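PDB 3CXB: secreted effector protein SifA from Salmonella typhimurium, which is an effector that acts in host cells, where it interacts with PLEKHM2 and is required for endosomal tubulation and the formation of Salmonella-induced filaments. Local coordinates for residues G196-A208 / L244-I258. Numbering follows the deposited sequence.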
loop_
_atom_site.group_PDB
_atom_site.type_symbol
_atom_site.label_atom_id
_atom_site.label_comp_id
_atom_site.label_asym_id
_atom_site.label_seq_id
_atom_site.Cartn_x
_atom_site.Cartn_y
_atom_site.Cartn_z
ATOM N N GLY A 196 -7.349 18.036 6.110
ATOM C CA GLY A 196 -8.579 18.212 5.366
ATOM C C GLY A 196 -8.541 17.545 4.007
ATOM O O GLY A 196 -9.492 16.871 3.616
ATOM N N TRP A 197 -7.441 17.730 3.284
ATOM C CA TRP A 197 -7.287 17.140 1.958
ATOM C C TRP A 197 -7.477 15.613 1.984
ATOM O O TRP A 197 -7.917 15.014 0.999
ATOM C CB TRP A 197 -5.903 17.505 1.388
ATOM C CG TRP A 197 -5.017 16.335 1.194
ATOM C CD1 TRP A 197 -4.536 15.498 2.165
ATOM C CD2 TRP A 197 -4.560 15.807 -0.050
ATOM N NE1 TRP A 197 -3.817 14.474 1.598
ATOM C CE2 TRP A 197 -3.813 14.640 0.239
ATOM C CE3 TRP A 197 -4.710 16.205 -1.383
ATOM C CZ2 TRP A 197 -3.219 13.864 -0.757
ATOM C CZ3 TRP A 197 -4.117 15.432 -2.376
ATOM C CH2 TRP A 197 -3.380 14.273 -2.054
ATOM N N LYS A 198 -7.140 14.998 3.114
ATOM C CA LYS A 198 -7.265 13.554 3.277
ATOM C C LYS A 198 -8.706 13.099 3.145
ATOM O O LYS A 198 -8.979 12.014 2.643
ATOM C CB LYS A 198 -6.733 13.120 4.641
ATOM C CG LYS A 198 -5.240 13.282 4.806
ATOM C CD LYS A 198 -4.811 12.675 6.117
ATOM C CE LYS A 198 -3.348 12.908 6.394
ATOM N NZ LYS A 198 -2.973 12.368 7.738
ATOM N N ALA A 199 -9.628 13.929 3.612
ATOM C CA ALA A 199 -11.038 13.593 3.541
ATOM C C ALA A 199 -11.511 13.691 2.098
ATOM O O ALA A 199 -12.398 12.952 1.669
ATOM C CB ALA A 199 -11.836 14.534 4.430
ATOM N N GLN A 200 -10.895 14.596 1.352
ATOM C CA GLN A 200 -11.251 14.804 -0.043
ATOM C C GLN A 200 -10.720 13.665 -0.897
ATOM O O GLN A 200 -11.489 12.910 -1.494
ATOM C CB GLN A 200 -10.669 16.134 -0.539
ATOM C CG GLN A 200 -11.043 16.488 -1.974
ATOM C CD GLN A 200 -12.551 16.617 -2.183
ATOM O OE1 GLN A 200 -13.216 17.417 -1.523
ATOM N NE2 GLN A 200 -13.093 15.827 -3.105
ATOM N N GLU A 201 -9.395 13.553 -0.937
ATOM C CA GLU A 201 -8.701 12.529 -1.712
ATOM C C GLU A 201 -9.283 11.152 -1.429
ATOM O O GLU A 201 -9.526 10.369 -2.340
ATOM C CB GLU A 201 -7.207 12.566 -1.367
ATOM C CG GLU A 201 -6.306 11.710 -2.239
ATOM C CD GLU A 201 -6.351 12.096 -3.701
ATOM O OE1 GLU A 201 -6.287 13.309 -3.991
ATOM O OE2 GLU A 201 -6.443 11.186 -4.561
ATOM N N LYS A 202 -9.527 10.864 -0.160
ATOM C CA LYS A 202 -10.076 9.581 0.212
ATOM C C LYS A 202 -11.386 9.281 -0.508
ATOM O O LYS A 202 -11.574 8.180 -1.011
ATOM C CB LYS A 202 -10.276 9.518 1.724
ATOM C CG LYS A 202 -10.774 8.173 2.239
ATOM C CD LYS A 202 -10.785 8.163 3.755
ATOM C CE LYS A 202 -11.328 6.860 4.329
ATOM N NZ LYS A 202 -11.344 6.916 5.825
ATOM N N ALA A 203 -12.297 10.243 -0.573
ATOM C CA ALA A 203 -13.567 9.993 -1.244
ATOM C C ALA A 203 -13.392 9.985 -2.752
ATOM O O ALA A 203 -13.797 9.041 -3.424
ATOM C CB ALA A 203 -14.600 11.038 -0.842
ATOM N N THR A 204 -12.769 11.032 -3.280
ATOM C CA THR A 204 -12.548 11.164 -4.717
ATOM C C THR A 204 -11.897 9.939 -5.333
ATOM O O THR A 204 -12.440 9.314 -6.247
ATOM C CB THR A 204 -11.645 12.373 -5.029
ATOM O OG1 THR A 204 -12.314 13.574 -4.635
ATOM C CG2 THR A 204 -11.322 12.442 -6.528
ATOM N N TYR A 205 -10.714 9.619 -4.826
ATOM C CA TYR A 205 -9.922 8.492 -5.304
ATOM C C TYR A 205 -10.700 7.180 -5.245
ATOM O O TYR A 205 -10.873 6.499 -6.251
ATOM C CB TYR A 205 -8.637 8.395 -4.468
ATOM C CG TYR A 205 -7.520 7.595 -5.104
ATOM C CD1 TYR A 205 -7.523 6.197 -5.073
ATOM C CD2 TYR A 205 -6.448 8.240 -5.736
ATOM C CE1 TYR A 205 -6.486 5.465 -5.654
ATOM C CE2 TYR A 205 -5.411 7.519 -6.315
ATOM C CZ TYR A 205 -5.435 6.136 -6.267
ATOM O OH TYR A 205 -4.391 5.423 -6.798
ATOM N N LEU A 206 -11.190 6.840 -4.064
ATOM C CA LEU A 206 -11.912 5.601 -3.904
ATOM C C LEU A 206 -13.177 5.481 -4.749
ATOM O O LEU A 206 -13.430 4.421 -5.325
ATOM C CB LEU A 206 -12.221 5.375 -2.422
ATOM C CG LEU A 206 -10.983 4.998 -1.591
ATOM C CD1 LEU A 206 -11.279 5.001 -0.102
ATOM C CD2 LEU A 206 -10.515 3.619 -2.022
ATOM N N ALA A 207 -13.973 6.547 -4.836
ATOM C CA ALA A 207 -15.203 6.475 -5.630
ATOM C C ALA A 207 -14.840 6.267 -7.099
ATOM O O ALA A 207 -15.529 5.529 -7.818
ATOM C CB ALA A 207 -16.057 7.740 -5.449
ATOM N N ALA A 208 -13.750 6.893 -7.541
ATOM C CA ALA A 208 -13.299 6.724 -8.923
ATOM C C ALA A 208 -12.892 5.262 -9.173
ATOM O O ALA A 208 -13.149 4.709 -10.253
ATOM C CB ALA A 208 -12.131 7.632 -9.201
ATOM N N LEU A 244 -17.818 6.352 2.887
ATOM C CA LEU A 244 -17.633 7.627 2.206
ATOM C C LEU A 244 -18.832 8.061 1.384
ATOM O O LEU A 244 -19.573 7.228 0.874
ATOM C CB LEU A 244 -16.393 7.567 1.313
ATOM C CG LEU A 244 -15.100 8.064 1.971
ATOM C CD1 LEU A 244 -14.937 7.448 3.367
ATOM C CD2 LEU A 244 -13.915 7.728 1.075
ATOM N N LYS A 245 -19.013 9.375 1.268
ATOM C CA LYS A 245 -20.124 9.942 0.506
ATOM C C LYS A 245 -19.621 10.785 -0.661
ATOM O O LYS A 245 -18.537 11.372 -0.603
ATOM C CB LYS A 245 -21.022 10.789 1.416
ATOM C CG LYS A 245 -20.322 11.954 2.099
ATOM C CD LYS A 245 -20.644 13.274 1.432
ATOM C CE LYS A 245 -22.102 13.635 1.630
ATOM N NZ LYS A 245 -22.459 14.879 0.894
ATOM N N GLN A 246 -20.420 10.837 -1.720
ATOM C CA GLN A 246 -20.052 11.587 -2.909
ATOM C C GLN A 246 -20.507 13.031 -2.816
ATOM O O GLN A 246 -21.700 13.310 -2.705
ATOM C CB GLN A 246 -20.665 10.937 -4.154
ATOM C CG GLN A 246 -20.136 11.493 -5.471
ATOM C CD GLN A 246 -20.762 10.833 -6.692
ATOM O OE1 GLN A 246 -20.423 11.161 -7.832
ATOM N NE2 GLN A 246 -21.681 9.900 -6.459
ATOM N N LEU A 247 -19.541 13.941 -2.850
ATOM C CA LEU A 247 -19.808 15.373 -2.797
ATOM C C LEU A 247 -18.646 16.014 -3.543
ATOM O O LEU A 247 -17.950 16.890 -3.031
ATOM C CB LEU A 247 -19.853 15.861 -1.346
ATOM C CG LEU A 247 -20.716 17.098 -1.067
ATOM C CD1 LEU A 247 -20.702 17.401 0.420
ATOM C CD2 LEU A 247 -20.207 18.289 -1.861
ATOM N N GLU A 248 -18.453 15.546 -4.770
ATOM C CA GLU A 248 -17.375 16.004 -5.628
ATOM C C GLU A 248 -17.882 16.944 -6.718
ATOM O O GLU A 248 -17.411 16.891 -7.857
ATOM C CB GLU A 248 -16.701 14.784 -6.263
ATOM C CG GLU A 248 -16.370 13.686 -5.254
ATOM C CD GLU A 248 -16.052 12.352 -5.908
ATOM O OE1 GLU A 248 -15.851 11.365 -5.172
ATOM O OE2 GLU A 248 -16.004 12.291 -7.151
ATOM N N ILE A 249 -18.834 17.806 -6.373
ATOM C CA ILE A 249 -19.388 18.737 -7.351
ATOM C C ILE A 249 -19.348 20.200 -6.900
ATOM O O ILE A 249 -20.280 20.684 -6.261
ATOM C CB ILE A 249 -20.848 18.366 -7.696
ATOM C CG1 ILE A 249 -20.920 16.920 -8.191
ATOM C CG2 ILE A 249 -21.380 19.302 -8.769
ATOM C CD1 ILE A 249 -22.317 16.465 -8.563
ATOM N N PRO A 250 -18.258 20.921 -7.219
ATOM C CA PRO A 250 -17.106 20.402 -7.952
ATOM C C PRO A 250 -16.043 20.002 -6.939
ATOM O O PRO A 250 -16.274 20.072 -5.729
ATOM C CB PRO A 250 -16.679 21.603 -8.782
ATOM C CG PRO A 250 -16.847 22.705 -7.798
ATOM C CD PRO A 250 -18.194 22.393 -7.144
ATOM N N PRO A 251 -14.877 19.550 -7.419
ATOM C CA PRO A 251 -13.783 19.147 -6.528
ATOM C C PRO A 251 -12.914 20.363 -6.215
ATOM O O PRO A 251 -11.867 20.527 -6.833
ATOM C CB PRO A 251 -13.011 18.119 -7.361
ATOM C CG PRO A 251 -14.014 17.658 -8.406
ATOM C CD PRO A 251 -14.709 18.941 -8.749
ATOM N N PRO A 252 -13.319 21.205 -5.239
ATOM C CA PRO A 252 -12.544 22.402 -4.887
ATOM C C PRO A 252 -11.192 22.454 -5.596
ATOM O O PRO A 252 -10.150 22.179 -5.005
ATOM C CB PRO A 252 -12.446 22.285 -3.376
ATOM C CG PRO A 252 -13.845 21.863 -3.036
ATOM C CD PRO A 252 -14.170 20.807 -4.099
ATOM N N HIS A 253 -11.243 22.816 -6.877
ATOM C CA HIS A 253 -10.074 22.881 -7.751
ATOM C C HIS A 253 -8.725 23.151 -7.090
ATOM O O HIS A 253 -7.707 22.612 -7.525
ATOM C CB HIS A 253 -10.324 23.885 -8.887
ATOM C CG HIS A 253 -11.401 23.461 -9.843
ATOM N ND1 HIS A 253 -12.721 23.321 -9.466
ATOM C CD2 HIS A 253 -11.351 23.137 -11.158
ATOM C CE1 HIS A 253 -13.436 22.929 -10.507
ATOM N NE2 HIS A 253 -12.629 22.811 -11.546
ATOM N N THR A 254 -8.700 23.974 -6.046
ATOM C CA THR A 254 -7.441 24.247 -5.365
ATOM C C THR A 254 -7.108 23.042 -4.489
ATOM O O THR A 254 -7.025 23.146 -3.262
ATOM C CB THR A 254 -7.529 25.508 -4.486
ATOM O OG1 THR A 254 -7.961 26.615 -5.287
ATOM C CG2 THR A 254 -6.168 25.844 -3.893
ATOM N N HIS A 255 -6.940 21.895 -5.146
ATOM C CA HIS A 255 -6.609 20.623 -4.497
ATOM C C HIS A 255 -5.965 19.710 -5.535
ATOM O O HIS A 255 -6.649 19.192 -6.418
ATOM C CB HIS A 255 -7.875 19.958 -3.939
ATOM C CG HIS A 255 -7.663 18.559 -3.443
ATOM N ND1 HIS A 255 -7.421 17.497 -4.288
ATOM C CD2 HIS A 255 -7.672 18.045 -2.191
ATOM C CE1 HIS A 255 -7.294 16.389 -3.579
ATOM N NE2 HIS A 255 -7.443 16.694 -2.302
ATOM N N ILE A 256 -4.652 19.523 -5.424
ATOM C CA ILE A 256 -3.912 18.680 -6.361
ATOM C C ILE A 256 -3.933 17.212 -5.922
ATOM O O ILE A 256 -3.240 16.833 -4.981
ATOM C CB ILE A 256 -2.436 19.148 -6.478
ATOM C CG1 ILE A 256 -2.388 20.640 -6.849
ATOM C CG2 ILE A 256 -1.692 18.300 -7.516
ATOM C CD1 ILE A 256 -0.978 21.224 -6.936
ATOM N N PRO A 257 -4.726 16.368 -6.606
ATOM C CA PRO A 257 -4.815 14.950 -6.260
ATOM C C PRO A 257 -3.505 14.184 -6.429
ATOM O O PRO A 257 -2.555 14.681 -7.043
ATOM C CB PRO A 257 -5.921 14.444 -7.184
ATOM C CG PRO A 257 -5.787 15.310 -8.362
ATOM C CD PRO A 257 -5.590 16.669 -7.756
ATOM N N ILE A 258 -3.460 12.976 -5.864
ATOM C CA ILE A 258 -2.279 12.126 -5.948
ATOM C C ILE A 258 -1.872 11.815 -7.393
ATOM O O ILE A 258 -0.686 11.799 -7.707
ATOM C CB ILE A 258 -2.483 10.802 -5.177
ATOM C CG1 ILE A 258 -2.724 11.102 -3.700
ATOM C CG2 ILE A 258 -1.268 9.911 -5.338
ATOM C CD1 ILE A 258 -2.812 9.887 -2.833
#
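His255 meets Trp197, Gln200 and Glu201 of the first turns of helix 197-220. Its ring plane is tilted by only 24° from the six-membered ring of Trp197, but the rings are displaced, their centroids 4.8 Å apart, and little of one lies over the other. Gln200 covers one face of the imidazole in a CH-pi contact, its CG 3.9 Å from the ring centroid. CG of Gln200 is anti to the backbone N (chi1 -177°), and the chain then bends at chi2. This carries the amide forward along the helix, where NE2 donates to Thr204 OG1 at 2.8 Å, nearly in the amide plane. Glu201 OE1 meets the imidazole at its edge, 3.3 Å from His255 CE1. The same oxygen accepts a weak hydrogen bond from Ile258 N at the start of helix 258-267. Ile258 CG1 packs against the edge of the indole, 3.6 Å from Trp197 CH2. At the other end, Leu244 lays CD2 against the helix beside Ala203 and Lys202, 3.4 Å from Lys202 CG. Glu248, its chain extended, brings OE1 alongside the backbone, 3.3 Å from Thr204 CA. Between these patches the contact is loose. Ile249, Pro250, His253 and Thr254 stand off the helix, exposed; Pro252 returns to the edge of Gln200. The loop thus wraps one side of helix 197-220 between helices 228-241 and 258-267, while Tyr205 and Leu206 pack on helices 283-303 and 307-324.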